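Local coordinates for AvrRpt2 (Erwinia amylovora, PDB 6HQZ), which is a C70-family cysteine protease that the fire blight bacterium uses as a type III effector and that probably cleaves host plant proteins, at residues 41-46 with 52-57; 97-100 with 104-107; 25-30 with 106-111; 45-50 with 142-147. All blocks are in the same frame, centred on the assembly; numbering follows the deposited sequence.

Contact 1 (41-46 with 52-57); sequences PELYDS and LQQRED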
# COMPACT_ATOMS: atom_id res chain seq x y z
N PRO A 41 -29.36 0.05 -7.69
CA PRO A 41 -30.00 -0.11 -6.36
C PRO A 41 -30.10 -1.56 -5.89
O PRO A 41 -29.87 -1.84 -4.72
CB PRO A 41 -31.40 0.46 -6.54
CG PRO A 41 -31.40 1.18 -7.84
CD PRO A 41 -30.18 0.88 -8.61
N GLU A 42 -30.37 -2.45 -6.83
CA GLU A 42 -30.52 -3.87 -6.50
C GLU A 42 -29.17 -4.55 -6.19
O GLU A 42 -29.06 -5.45 -5.33
CB GLU A 42 -31.32 -4.56 -7.60
CG GLU A 42 -32.77 -4.04 -7.67
CD GLU A 42 -32.94 -2.66 -8.33
OE1 GLU A 42 -32.05 -2.24 -9.13
OE2 GLU A 42 -34.00 -2.02 -8.04
N LEU A 43 -28.16 -4.11 -6.92
CA LEU A 43 -26.82 -4.59 -6.74
C LEU A 43 -26.29 -4.10 -5.39
O LEU A 43 -25.62 -4.87 -4.72
CB LEU A 43 -25.91 -4.07 -7.87
CG LEU A 43 -24.42 -4.38 -7.74
CD1 LEU A 43 -24.27 -5.88 -7.74
CD2 LEU A 43 -23.59 -3.73 -8.82
N TYR A 44 -26.61 -2.86 -4.98
CA TYR A 44 -25.91 -2.27 -3.83
C TYR A 44 -26.74 -2.09 -2.59
O TYR A 44 -26.18 -1.86 -1.48
CB TYR A 44 -25.29 -0.92 -4.22
CG TYR A 44 -24.09 -1.09 -5.06
CD1 TYR A 44 -23.00 -1.80 -4.61
CD2 TYR A 44 -24.03 -0.55 -6.33
CE1 TYR A 44 -21.87 -1.99 -5.41
CE2 TYR A 44 -22.92 -0.72 -7.12
CZ TYR A 44 -21.81 -1.43 -6.68
OH TYR A 44 -20.70 -1.62 -7.50
N ASP A 45 -28.04 -2.19 -2.74
CA ASP A 45 -28.91 -1.93 -1.62
C ASP A 45 -30.08 -2.89 -1.44
O ASP A 45 -31.01 -2.55 -0.72
CB ASP A 45 -29.48 -0.51 -1.70
CG ASP A 45 -30.00 -0.01 -0.35
OD1 ASP A 45 -29.59 -0.53 0.72
OD2 ASP A 45 -30.87 0.86 -0.38
N SER A 46 -30.07 -4.06 -2.06
CA SER A 46 -31.24 -4.98 -1.95
C SER A 46 -31.10 -5.85 -0.73
O SER A 46 -30.00 -6.16 -0.36
CB SER A 46 -31.36 -5.91 -3.17
OG SER A 46 -32.11 -5.33 -4.21
N LEU A 52 -30.53 -11.76 -2.33
CA LEU A 52 -29.77 -13.05 -2.38
C LEU A 52 -29.45 -13.50 -3.84
O LEU A 52 -28.44 -14.23 -4.05
CB LEU A 52 -30.47 -14.20 -1.59
CG LEU A 52 -29.88 -14.45 -0.18
CD1 LEU A 52 -30.40 -13.40 0.81
CD2 LEU A 52 -30.11 -15.87 0.34
N GLN A 53 -30.31 -13.06 -4.78
CA GLN A 53 -30.16 -13.28 -6.22
C GLN A 53 -29.06 -12.46 -6.78
O GLN A 53 -28.26 -13.01 -7.52
CB GLN A 53 -31.42 -12.90 -7.04
CG GLN A 53 -31.18 -12.96 -8.58
CD GLN A 53 -32.41 -12.89 -9.48
OE1 GLN A 53 -33.52 -13.29 -9.10
NE2 GLN A 53 -32.21 -12.41 -10.71
N GLN A 54 -29.09 -11.14 -6.53
CA GLN A 54 -28.09 -10.25 -7.08
C GLN A 54 -26.74 -10.60 -6.43
O GLN A 54 -25.72 -10.48 -7.10
CB GLN A 54 -28.42 -8.73 -6.92
CG GLN A 54 -29.17 -8.07 -8.11
CD GLN A 54 -28.29 -7.73 -9.34
OE1 GLN A 54 -27.93 -8.63 -10.15
NE2 GLN A 54 -28.03 -6.44 -9.55
N ARG A 55 -26.74 -11.08 -5.18
CA ARG A 55 -25.51 -11.60 -4.56
C ARG A 55 -24.95 -12.81 -5.32
O ARG A 55 -23.75 -12.90 -5.54
CB ARG A 55 -25.70 -11.98 -3.07
CG ARG A 55 -24.44 -12.52 -2.34
CD ARG A 55 -23.24 -11.54 -2.46
NE ARG A 55 -22.05 -12.06 -1.78
CZ ARG A 55 -20.84 -11.51 -1.83
NH1 ARG A 55 -20.61 -10.43 -2.57
NH2 ARG A 55 -19.83 -12.07 -1.17
N GLU A 56 -25.83 -13.73 -5.72
CA GLU A 56 -25.43 -14.89 -6.55
C GLU A 56 -24.89 -14.47 -7.93
O GLU A 56 -23.83 -14.94 -8.35
CB GLU A 56 -26.58 -15.88 -6.75
CG GLU A 56 -26.16 -17.13 -7.53
CD GLU A 56 -27.02 -18.35 -7.30
OE1 GLU A 56 -28.27 -18.23 -7.23
OE2 GLU A 56 -26.45 -19.46 -7.22
N ASP A 57 -25.64 -13.59 -8.60
CA ASP A 57 -25.25 -13.03 -9.91
C ASP A 57 -23.89 -12.37 -9.89
O ASP A 57 -23.06 -12.59 -10.76
CB ASP A 57 -26.27 -11.99 -10.38
CG ASP A 57 -27.57 -12.60 -10.81
OD1 ASP A 57 -27.65 -13.83 -11.03
OD2 ASP A 57 -28.55 -11.82 -10.94

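Contact 2 (97-100 with 104-107); sequences WQTP and WHMS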
# COMPACT_ATOMS: atom_id res chain seq x y z
N TRP A 97 -21.69 3.53 -4.42
CA TRP A 97 -22.01 4.53 -3.41
C TRP A 97 -23.25 5.28 -3.71
O TRP A 97 -23.70 5.32 -4.84
CB TRP A 97 -20.86 5.52 -3.21
CG TRP A 97 -20.53 6.36 -4.39
CD1 TRP A 97 -19.90 5.97 -5.55
CD2 TRP A 97 -20.74 7.79 -4.51
NE1 TRP A 97 -19.72 7.07 -6.36
CE2 TRP A 97 -20.17 8.19 -5.73
CE3 TRP A 97 -21.27 8.75 -3.66
CZ2 TRP A 97 -20.19 9.48 -6.15
CZ3 TRP A 97 -21.25 10.09 -4.06
CH2 TRP A 97 -20.74 10.43 -5.31
N GLN A 98 -23.86 5.84 -2.68
CA GLN A 98 -25.13 6.47 -2.83
C GLN A 98 -24.98 8.00 -2.76
O GLN A 98 -24.42 8.53 -1.80
CB GLN A 98 -26.14 5.95 -1.80
CG GLN A 98 -27.56 6.43 -2.03
CD GLN A 98 -28.57 5.90 -1.02
OE1 GLN A 98 -28.22 5.61 0.11
NE2 GLN A 98 -29.81 5.74 -1.45
N THR A 99 -25.58 8.69 -3.71
CA THR A 99 -25.41 10.12 -3.74
C THR A 99 -26.41 10.80 -2.84
O THR A 99 -27.46 10.22 -2.48
CB THR A 99 -25.50 10.70 -5.18
OG1 THR A 99 -26.78 10.40 -5.75
CG2 THR A 99 -24.42 10.15 -6.04
N PRO A 100 -26.12 12.06 -2.50
CA PRO A 100 -27.09 12.79 -1.79
C PRO A 100 -28.47 12.78 -2.43
O PRO A 100 -29.44 12.61 -1.75
CB PRO A 100 -26.54 14.24 -1.86
CG PRO A 100 -25.07 14.03 -1.77
CD PRO A 100 -24.83 12.79 -2.58
N TRP A 104 -27.71 5.44 -6.85
CA TRP A 104 -26.52 4.68 -6.65
C TRP A 104 -25.64 4.85 -7.91
O TRP A 104 -26.14 4.97 -9.03
CB TRP A 104 -26.81 3.20 -6.40
CG TRP A 104 -27.42 2.99 -5.05
CD1 TRP A 104 -28.75 3.11 -4.75
CD2 TRP A 104 -26.76 2.77 -3.83
NE1 TRP A 104 -28.96 2.91 -3.40
CE2 TRP A 104 -27.74 2.70 -2.82
CE3 TRP A 104 -25.41 2.62 -3.48
CZ2 TRP A 104 -27.42 2.46 -1.49
CZ3 TRP A 104 -25.10 2.43 -2.17
CH2 TRP A 104 -26.11 2.32 -1.19
N HIS A 105 -24.36 4.83 -7.68
CA HIS A 105 -23.33 5.02 -8.72
C HIS A 105 -22.12 4.14 -8.48
O HIS A 105 -21.85 3.72 -7.35
CB HIS A 105 -22.90 6.52 -8.75
CG HIS A 105 -24.02 7.41 -9.11
ND1 HIS A 105 -24.26 7.80 -10.41
CD2 HIS A 105 -25.06 7.87 -8.38
CE1 HIS A 105 -25.34 8.56 -10.44
NE2 HIS A 105 -25.86 8.60 -9.23
N MET A 106 -21.31 3.95 -9.53
CA MET A 106 -20.07 3.27 -9.42
C MET A 106 -18.96 4.18 -9.86
O MET A 106 -19.13 4.90 -10.85
CB MET A 106 -20.08 2.05 -10.30
CG MET A 106 -20.91 0.90 -9.84
SD MET A 106 -20.84 -0.38 -11.08
CE MET A 106 -19.12 -0.84 -10.92
N SER A 107 -17.83 4.13 -9.13
CA SER A 107 -16.67 4.96 -9.42
C SER A 107 -15.45 4.17 -9.15
O SER A 107 -15.52 3.08 -8.57
CB SER A 107 -16.69 6.22 -8.57
OG SER A 107 -17.78 7.06 -8.92

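Contact 3 (25-30 with 106-111); sequences TRMLGH and MSVLTG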
# COMPACT_ATOMS: atom_id res chain seq x y z
N THR A 25 -15.22 -1.25 -14.98
CA THR A 25 -14.53 -2.51 -15.20
C THR A 25 -13.42 -2.29 -16.29
O THR A 25 -12.32 -2.79 -16.08
CB THR A 25 -15.46 -3.67 -15.55
OG1 THR A 25 -16.29 -3.29 -16.64
CG2 THR A 25 -16.28 -4.06 -14.42
N ARG A 26 -13.68 -1.46 -17.32
CA ARG A 26 -12.67 -1.08 -18.32
C ARG A 26 -11.50 -0.29 -17.70
O ARG A 26 -10.32 -0.57 -18.01
CB ARG A 26 -13.25 -0.33 -19.55
CG ARG A 26 -12.46 -0.54 -20.83
CD ARG A 26 -13.20 -0.22 -22.16
NE ARG A 26 -14.65 -0.12 -21.95
CZ ARG A 26 -15.48 0.72 -22.57
NH1 ARG A 26 -15.06 1.53 -23.54
NH2 ARG A 26 -16.77 0.71 -22.22
N MET A 27 -11.80 0.61 -16.76
CA MET A 27 -10.75 1.31 -16.03
C MET A 27 -9.89 0.37 -15.20
O MET A 27 -8.71 0.67 -15.01
CB MET A 27 -11.28 2.45 -15.18
CG MET A 27 -11.88 3.56 -15.99
SD MET A 27 -12.29 5.00 -15.00
CE MET A 27 -14.01 4.72 -14.63
N LEU A 28 -10.45 -0.76 -14.77
CA LEU A 28 -9.70 -1.78 -14.00
C LEU A 28 -8.85 -2.73 -14.90
O LEU A 28 -8.20 -3.65 -14.36
CB LEU A 28 -10.64 -2.61 -13.12
CG LEU A 28 -10.71 -2.22 -11.65
CD1 LEU A 28 -11.04 -0.75 -11.33
CD2 LEU A 28 -11.67 -3.14 -10.92
N GLY A 29 -8.94 -2.56 -16.21
CA GLY A 29 -8.23 -3.38 -17.23
C GLY A 29 -9.04 -4.52 -17.86
O GLY A 29 -8.52 -5.22 -18.70
N HIS A 30 -10.31 -4.69 -17.49
CA HIS A 30 -11.16 -5.81 -17.98
C HIS A 30 -12.07 -5.38 -19.13
O HIS A 30 -12.51 -4.22 -19.21
CB HIS A 30 -12.05 -6.33 -16.83
CG HIS A 30 -11.29 -6.96 -15.71
ND1 HIS A 30 -11.41 -8.30 -15.38
CD2 HIS A 30 -10.37 -6.44 -14.86
CE1 HIS A 30 -10.58 -8.58 -14.39
NE2 HIS A 30 -9.93 -7.48 -14.06
N MET A 106 -21.31 3.95 -9.53
CA MET A 106 -20.07 3.27 -9.42
C MET A 106 -18.96 4.18 -9.86
O MET A 106 -19.13 4.90 -10.85
CB MET A 106 -20.08 2.05 -10.30
CG MET A 106 -20.91 0.90 -9.84
SD MET A 106 -20.84 -0.38 -11.08
CE MET A 106 -19.12 -0.84 -10.92
N SER A 107 -17.83 4.13 -9.13
CA SER A 107 -16.67 4.96 -9.42
C SER A 107 -15.45 4.17 -9.15
O SER A 107 -15.52 3.08 -8.57
CB SER A 107 -16.69 6.22 -8.57
OG SER A 107 -17.78 7.06 -8.92
N VAL A 108 -14.31 4.69 -9.56
CA VAL A 108 -13.05 4.00 -9.36
C VAL A 108 -12.12 4.73 -8.49
O VAL A 108 -11.70 5.84 -8.84
CB VAL A 108 -12.33 3.73 -10.73
CG1 VAL A 108 -10.98 3.02 -10.42
CG2 VAL A 108 -13.20 2.85 -11.63
N LEU A 109 -11.80 4.12 -7.34
CA LEU A 109 -10.86 4.63 -6.36
C LEU A 109 -9.46 4.47 -6.91
O LEU A 109 -9.08 3.34 -7.29
CB LEU A 109 -10.93 3.87 -5.05
CG LEU A 109 -10.04 4.42 -3.93
CD1 LEU A 109 -10.38 5.87 -3.51
CD2 LEU A 109 -10.18 3.42 -2.80
N THR A 110 -8.71 5.55 -6.91
CA THR A 110 -7.30 5.53 -7.45
C THR A 110 -6.19 5.97 -6.48
O THR A 110 -5.00 5.67 -6.73
CB THR A 110 -7.16 6.39 -8.71
OG1 THR A 110 -7.28 7.80 -8.35
CG2 THR A 110 -8.18 5.92 -9.76
N GLY A 111 -6.52 6.81 -5.50
CA GLY A 111 -5.56 7.26 -4.57
C GLY A 111 -6.17 7.93 -3.37
O GLY A 111 -7.37 8.04 -3.25

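Contact 4 (45-50 with 142-147); sequences DSSGPQ and AWRVPH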
# COMPACT_ATOMS: atom_id res chain seq x y z
N ASP A 45 -28.04 -2.19 -2.74
CA ASP A 45 -28.91 -1.93 -1.62
C ASP A 45 -30.08 -2.89 -1.44
O ASP A 45 -31.01 -2.55 -0.72
CB ASP A 45 -29.48 -0.51 -1.70
CG ASP A 45 -30.00 -0.01 -0.35
OD1 ASP A 45 -29.59 -0.53 0.72
OD2 ASP A 45 -30.87 0.86 -0.38
N SER A 46 -30.07 -4.06 -2.06
CA SER A 46 -31.24 -4.98 -1.95
C SER A 46 -31.10 -5.85 -0.73
O SER A 46 -30.00 -6.16 -0.36
CB SER A 46 -31.36 -5.91 -3.17
OG SER A 46 -32.11 -5.33 -4.21
N SER A 47 -32.22 -6.24 -0.14
CA SER A 47 -32.27 -7.35 0.85
C SER A 47 -33.41 -8.36 0.52
O SER A 47 -34.16 -8.14 -0.42
CB SER A 47 -32.44 -6.80 2.26
OG SER A 47 -32.09 -7.79 3.22
N GLY A 48 -33.52 -9.46 1.25
CA GLY A 48 -34.48 -10.54 0.90
C GLY A 48 -34.16 -11.17 -0.47
O GLY A 48 -32.98 -11.27 -0.80
N PRO A 49 -35.19 -11.58 -1.27
CA PRO A 49 -34.98 -12.33 -2.55
C PRO A 49 -34.25 -11.58 -3.66
O PRO A 49 -33.27 -12.08 -4.20
CB PRO A 49 -36.41 -12.68 -3.02
CG PRO A 49 -37.30 -11.74 -2.28
CD PRO A 49 -36.63 -11.52 -0.95
N GLN A 50 -34.72 -10.37 -3.98
CA GLN A 50 -34.11 -9.54 -5.01
C GLN A 50 -32.59 -9.28 -4.71
O GLN A 50 -31.81 -8.88 -5.62
CB GLN A 50 -34.93 -8.23 -5.13
CG GLN A 50 -34.34 -7.20 -6.09
CD GLN A 50 -35.28 -6.04 -6.38
OE1 GLN A 50 -36.02 -6.07 -7.34
NE2 GLN A 50 -35.22 -4.99 -5.56
N ALA A 142 -21.54 1.51 -0.26
CA ALA A 142 -22.53 0.43 -0.17
C ALA A 142 -22.25 -0.66 0.88
O ALA A 142 -22.24 -1.80 0.56
CB ALA A 142 -22.70 -0.21 -1.54
N TRP A 143 -22.22 -0.27 2.14
CA TRP A 143 -21.88 -1.16 3.26
C TRP A 143 -22.77 -2.37 3.37
O TRP A 143 -22.35 -3.38 3.88
CB TRP A 143 -21.94 -0.39 4.56
CG TRP A 143 -20.93 0.63 4.66
CD1 TRP A 143 -21.10 1.95 4.53
CD2 TRP A 143 -19.55 0.42 4.91
NE1 TRP A 143 -19.91 2.60 4.71
CE2 TRP A 143 -18.93 1.68 4.92
CE3 TRP A 143 -18.78 -0.72 5.15
CZ2 TRP A 143 -17.55 1.85 5.15
CZ3 TRP A 143 -17.40 -0.55 5.43
CH2 TRP A 143 -16.81 0.72 5.40
N ARG A 144 -23.98 -2.30 2.85
CA ARG A 144 -24.94 -3.37 2.98
C ARG A 144 -24.56 -4.62 2.23
O ARG A 144 -25.06 -5.72 2.57
CB ARG A 144 -26.36 -2.94 2.57
CG ARG A 144 -27.40 -4.02 2.70
CD ARG A 144 -28.78 -3.48 2.39
NE ARG A 144 -29.72 -4.06 3.30
CZ ARG A 144 -30.97 -3.63 3.44
NH1 ARG A 144 -31.42 -2.61 2.69
NH2 ARG A 144 -31.75 -4.21 4.32
N VAL A 145 -23.69 -4.50 1.25
CA VAL A 145 -23.36 -5.66 0.40
C VAL A 145 -21.88 -5.94 0.49
O VAL A 145 -21.07 -4.99 0.56
CB VAL A 145 -23.79 -5.51 -1.07
CG1 VAL A 145 -25.32 -5.45 -1.14
CG2 VAL A 145 -23.16 -4.31 -1.76
N PRO A 146 -21.50 -7.20 0.48
CA PRO A 146 -20.07 -7.51 0.59
C PRO A 146 -19.27 -7.11 -0.64
O PRO A 146 -18.05 -7.05 -0.55
CB PRO A 146 -20.05 -9.05 0.75
CG PRO A 146 -21.41 -9.41 1.10
CD PRO A 146 -22.33 -8.42 0.51
N HIS A 147 -19.94 -6.83 -1.75
CA HIS A 147 -19.27 -6.53 -3.03
C HIS A 147 -19.21 -5.06 -3.31
O HIS A 147 -19.11 -4.66 -4.45
CB HIS A 147 -19.89 -7.28 -4.20
CG HIS A 147 -21.39 -7.22 -4.26
ND1 HIS A 147 -22.19 -8.15 -3.65
CD2 HIS A 147 -22.22 -6.34 -4.86
CE1 HIS A 147 -23.46 -7.85 -3.87
NE2 HIS A 147 -23.50 -6.73 -4.57

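Contact 1 (41-46 with 52-57)
Leu43 and Gln54 bring together two consecutive helices of the papain-like domain, 40-45 and 49-65, joined by a short loop. Leu43 CA and Gln54 CA are 5.8 Å apart. Gln54 points at the short helix and carries most of the contact. Its CB lies 3.7 Å from Glu42 O, and its CG sits beside the same carbonyl group. The side chains of Glu42 and Gln54 meet only at their bases, with Glu42 CB 4.1 Å from Gln54 CG. The carboxylate of Glu42 then leads away from the longer helix. Gln54 has chi1 at -93°, away from a staggered value, and bends again at chi2. The bend turns the end of the side chain toward Leu43, near Pro36. Leu43 CG stands anti to its backbone nitrogen (chi1 175°) and lies 3.9 Å above the centre of the Tyr44 ring. The isobutyl group also reaches Val58 on the longer helix. His147 links the two helices: its imidazole bonds to Leu43 O and to Arg55, and Arg55 also pairs with Glu69. Between the two segments, the CB and CG of Gln54 rest on the carbonyl of Glu42. No polar bond is assigned there, so the pair is held by packing, while the directional polar links lie at its border with the 142-147 loop.

Contact 2 (97-100 with 104-107)
Trp104 faces Gln98 where the antiparallel hairpin of strands 93-98 and 104-113 nears its turn. Gln98 CA and Trp104 CA are 4.4 Å apart in this non-hydrogen-bonded pair. Gln98 CB sits 3.5 Å from the centroid of the Trp104 six-membered ring and almost on its normal, a CH-pi contact. The extended glutamine continues over the same indole, and its amide stacks there with the planes 19° apart. Gly102 O accepts a bond from Gln98 NE2 and holds that amide. Trp104 CA gives a weaker CA-H...O contact to Trp97 O. The indole also meets Tyr44 and Asp45 of helix 40-45, so it joins the hairpin to the helical part of the domain.

His105 forms the hydrogen-bonded pair with Trp97. Trp97 N reaches His105 O at 2.9 Å, and His105 N returns a bond to Trp97 O at 3.0 Å. The imidazole CD2 of His105 lies 3.3 Å from Thr99 CG2, and its NE2 is bonded to Ser103 OG. Thr99 CG2 and His105 CB both rest over one face of the Trp97 indole, each toward the rim.

Met106 turns to the other side, against helix 19-27. At Ser107 the contact is polar again. Trp97 CG takes the crowded position between backbone N and carbonyl carbon (chi1 64°), and the indole reaches along the neighbouring strand. There Trp97 NE1 donates a fairly straight bond to Ser107 OG, 3.2 Å away and near the ring plane.

Contact 3 (25-30 with 106-111)
Val108 packs its two methyl groups against Met27 and Leu28, where the end of helix 19-27 lies on strand 104-113. The helix packs on the sheet of the papain-like domain, joining its helical and beta parts. The tighter half is buried. Met27 CE approaches Val108 CG2 to 3.6 Å, and Met27 CB stands 4.1 Å from the same methyl. The methionine chain bends at chi3 (-95°), which brings its methyl round onto the valine. Cys24 of the same helix also touches Val108, and Met27 reaches on to Val11 and His122.

The looser half lies toward the surface. Leu28 CD1 is 3.9 Å from Val108 CG1, and the two side chains run past each other in opposite directions. Leu28 is partly exposed, with Met94 of the adjacent strand 93-98 beside it. Just beyond, Gly29 ends the helix in a Schellman motif: His30 N bonds to Thr25 O, and Gly29 N bonds to Arg26 O. His30 NE2 then bonds to Ser152 OG of strand 149-152.

The two methyls of Val108 thus serve different partners, one for each half. Between the segments the contacts are apolar, so the helix is held to the strand by shape and burial.

Contact 4 (45-50 with 142-147)
Asp45 and Arg144 form a surface salt bridge between the region of helix 40-45 and a type I beta turn, Ala142 to Val145. The turn is closed by Val145 N bonding to Ala142 O. Asp45 OD1 accepts from Arg144 NH1 at 3.4 Å, a long and weak bond despite its N-H...O angle of 163°. The oxygen lies at the edge of the guanidinium, in its plane. The carboxylate itself is turned 46° from that plane. Arg144 leaves its backbone extended and bends at chi3 (-140°), which lays the guanidinium along the 45-47 backbone. The CD methylene of Arg144 is also near, 3.5 Å from Asp45 OD1.

Ser46 adds its backbone: its O is 4.0 Å from Arg144 CD. Its hydroxyl serves the next helix instead, taking a weak bond from Gln50 NE2. That helix, 49-65, starts just after Gly48 at the N-cap.

Ser47 meets the arginine from another direction. It lies over one face of the guanidinium, while Asp45 is at the edge. The ionic contact at the edge is thus joined by packing over the face. Ser47 CB stands 3.3 Å above the guanidinium plane, toward its rim, and 3.4 Å from Arg144 NH2.

How the contacts relate
From the N terminus, helix 19-27 opens contact 3, whose long loop closes on strand 104-113. Contact 1 is nested inside that loop and joins helices 40-45 and 49-65 over a short link. Contact 4 overlaps it at Asp45 and Ser46 but closes only at the loop before strand 149-152. Contacts 3 and 4 therefore cross. Contact 2 follows contact 1 in series, lies inside the loop of contact 4, and ends on the strand used by contact 3. Trp104 packs on Tyr44 and Ala142, linking contacts 1, 2 and 4. Contact 3 ties helix 19-27 to the sheet, while contact 2 lies within the sheet.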